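Local coordinates for periplasmic binding protein (Veillonella parvula, PDB 4MO9) that probably captures a solute, perhaps an iron-siderophore complex, in the periplasm for delivery to a membrane transporter, as TroA-like binding proteins do, at residues A[198-203]-A[257-262]. Sequence-based numbering, arbitrary orientation.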
loop_
_atom_site.group_PDB
_atom_site.type_symbol
_atom_site.label_atom_id
_atom_site.label_comp_id
_atom_site.label_asym_id
_atom_site.label_seq_id
_atom_site.Cartn_x
_atom_site.Cartn_y
_atom_site.Cartn_z
ATOM N N PRO A 198 14.594 22.193 11.297
ATOM C CA PRO A 198 15.438 21.231 10.581
ATOM C C PRO A 198 14.698 19.909 10.364
ATOM O O PRO A 198 13.872 19.520 11.210
ATOM C CB PRO A 198 16.610 21.020 11.531
ATOM C CG PRO A 198 16.677 22.286 12.335
ATOM C CD PRO A 198 15.241 22.692 12.525
ATOM N N LYS A 199 14.968 19.251 9.240
ATOM C CA LYS A 199 14.359 17.964 8.947
ATOM C C LYS A 199 15.092 16.879 9.724
ATOM O O LYS A 199 16.325 16.880 9.789
ATOM C CB LYS A 199 14.414 17.677 7.448
ATOM C CG LYS A 199 13.744 18.762 6.599
ATOM C CD LYS A 199 13.727 18.412 5.115
ATOM C CE LYS A 199 12.976 19.470 4.307
ATOM N NZ LYS A 199 11.602 19.726 4.833
ATOM N N PRO A 200 14.337 15.961 10.342
ATOM C CA PRO A 200 15.022 14.842 10.990
ATOM C C PRO A 200 15.572 13.888 9.944
ATOM O O PRO A 200 14.915 13.660 8.917
ATOM C CB PRO A 200 13.916 14.165 11.810
ATOM C CG PRO A 200 12.655 14.597 11.201
ATOM C CD PRO A 200 12.893 15.978 10.629
ATOM N N THR A 201 16.768 13.371 10.193
ATOM C CA THR A 201 17.367 12.365 9.333
ATOM C C THR A 201 16.738 11.022 9.676
ATOM O O THR A 201 16.495 10.726 10.850
ATOM C CB THR A 201 18.898 12.293 9.511
ATOM O OG1 THR A 201 19.222 12.176 10.905
ATOM C CG2 THR A 201 19.567 13.542 8.940
ATOM N N VAL A 202 16.462 10.214 8.658
ATOM C CA VAL A 202 15.809 8.933 8.889
ATOM C C VAL A 202 16.454 7.793 8.097
ATOM O O VAL A 202 16.781 7.953 6.914
ATOM C CB VAL A 202 14.283 9.025 8.594
ATOM C CG1 VAL A 202 14.026 9.486 7.166
ATOM C CG2 VAL A 202 13.598 7.699 8.850
ATOM N N TYR A 203 16.659 6.652 8.758
ATOM C CA TYR A 203 17.059 5.440 8.060
ATOM C C TYR A 203 15.835 4.533 7.909
ATOM O O TYR A 203 15.158 4.231 8.900
ATOM C CB TYR A 203 18.201 4.708 8.784
ATOM C CG TYR A 203 18.427 3.315 8.242
ATOM C CD1 TYR A 203 18.682 3.114 6.891
ATOM C CD2 TYR A 203 18.356 2.201 9.069
ATOM C CE1 TYR A 203 18.863 1.842 6.371
ATOM C CE2 TYR A 203 18.536 0.924 8.561
ATOM C CZ TYR A 203 18.793 0.751 7.211
ATOM O OH TYR A 203 18.980 -0.511 6.691
ATOM N N PRO A 257 21.451 8.233 12.326
ATOM C CA PRO A 257 20.236 8.992 11.998
ATOM C C PRO A 257 19.395 9.360 13.225
ATOM O O PRO A 257 19.445 8.654 14.245
ATOM C CB PRO A 257 19.463 8.031 11.092
ATOM C CG PRO A 257 19.914 6.657 11.536
ATOM C CD PRO A 257 21.371 6.822 11.899
ATOM N N ASP A 258 18.642 10.457 13.127
ATOM C CA ASP A 258 17.735 10.869 14.199
ATOM C C ASP A 258 16.658 9.814 14.457
ATOM O O ASP A 258 16.252 9.591 15.599
ATOM C CB ASP A 258 17.047 12.193 13.846
ATOM C CG ASP A 258 18.011 13.378 13.819
ATOM O OD1 ASP A 258 18.901 13.460 14.695
ATOM O OD2 ASP A 258 17.864 14.232 12.917
ATOM N N ILE A 259 16.201 9.172 13.383
ATOM C CA ILE A 259 15.059 8.264 13.439
ATOM C C ILE A 259 15.361 7.006 12.610
ATOM O O ILE A 259 16.034 7.082 11.581
ATOM C CB ILE A 259 13.780 8.988 12.914
ATOM C CG1 ILE A 259 13.403 10.143 13.853
ATOM C CG2 ILE A 259 12.599 8.024 12.732
ATOM C CD1 ILE A 259 12.344 11.085 13.286
ATOM N N ILE A 260 14.907 5.848 13.089
ATOM C CA ILE A 260 14.997 4.593 12.337
ATOM C C ILE A 260 13.573 4.062 12.214
ATOM O O ILE A 260 12.815 4.077 13.193
ATOM C CB ILE A 260 15.866 3.539 13.078
ATOM C CG1 ILE A 260 17.354 3.912 13.039
ATOM C CG2 ILE A 260 15.675 2.146 12.469
ATOM C CD1 ILE A 260 18.254 3.006 13.939
HETATM N N MSE A 261 13.188 3.614 11.023
HETATM C CA MSE A 261 11.892 2.970 10.862
HETATM C C MSE A 261 12.076 1.661 10.106
HETATM O O MSE A 261 12.609 1.659 8.985
HETATM C CB MSE A 261 10.911 3.891 10.131
HETATM C CG MSE A 261 9.465 3.428 10.246
HETATM SE SE MSE A 261 8.217 4.592 9.292
HETATM C CE MSE A 261 8.820 6.267 10.113
ATOM N N ILE A 262 11.675 0.555 10.739
ATOM C CA ILE A 262 11.786 -0.778 10.143
ATOM C C ILE A 262 10.407 -1.256 9.698
ATOM O O ILE A 262 9.514 -1.400 10.534
ATOM C CB ILE A 262 12.331 -1.809 11.157
ATOM C CG1 ILE A 262 13.626 -1.312 11.811
ATOM C CG2 ILE A 262 12.527 -3.169 10.482
ATOM C CD1 ILE A 262 14.796 -1.179 10.849
HETATM O O HOH W 1 18.422 17.408 12.457
#
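Pro257 rests its CG against the CB of Tyr203, 3.8 Å away, two residues ahead of strand 259-263; the Tyr203 hydroxyl is hydrogen-bonded to Glu205. One residue on, Asp258 and Thr201 interlock through reciprocal bonds. Thr201 OG1, placed between its own backbone N and carbonyl carbon (chi1 51°), accepts the amide of Asp258, the N-to-OG1 distance being 2.9 Å. In return Asp258 OD2 takes the Thr201 amide on its anti side, 26° out of the carboxylate plane, with an N-to-OD2 distance of 3.1 Å. OD2 also receives a weak bond from the Thr201 hydroxyl and one from a water that weakly bridges to Lys199 O, while OD1 forms a salt bridge with Lys303. At Ile259 true parallel pairing begins: its N bonds to Thr201 O and its O receives Tyr203 N at 2.9 Å. Its CD1 lies alongside Pro200 CB, and Phe334 of helix 324-334 packs against both residues; its CG2 meets Val202 CG2 at 4.0 Å. Val202 and Ile259 share one face of the sheet, Tyr203 and Ile260 the opposite one, where Ile260 CG2 lies obliquely to the ring, 4.3 Å from Tyr203 CD2. Met261 N closes the run on Tyr203 O at 3.0 Å. An alanine in place of Asp258 would probably leave the Thr201 amide and Lys303 ammonium without their carboxylate mate. Two adjacent strands of the mixed sheet are thus joined by backbone bonds from Thr201 to Tyr203 and, just ahead of strand 259-263, by the Asp258 carboxylate, which takes the Thr201 amide as a backbone carbonyl would.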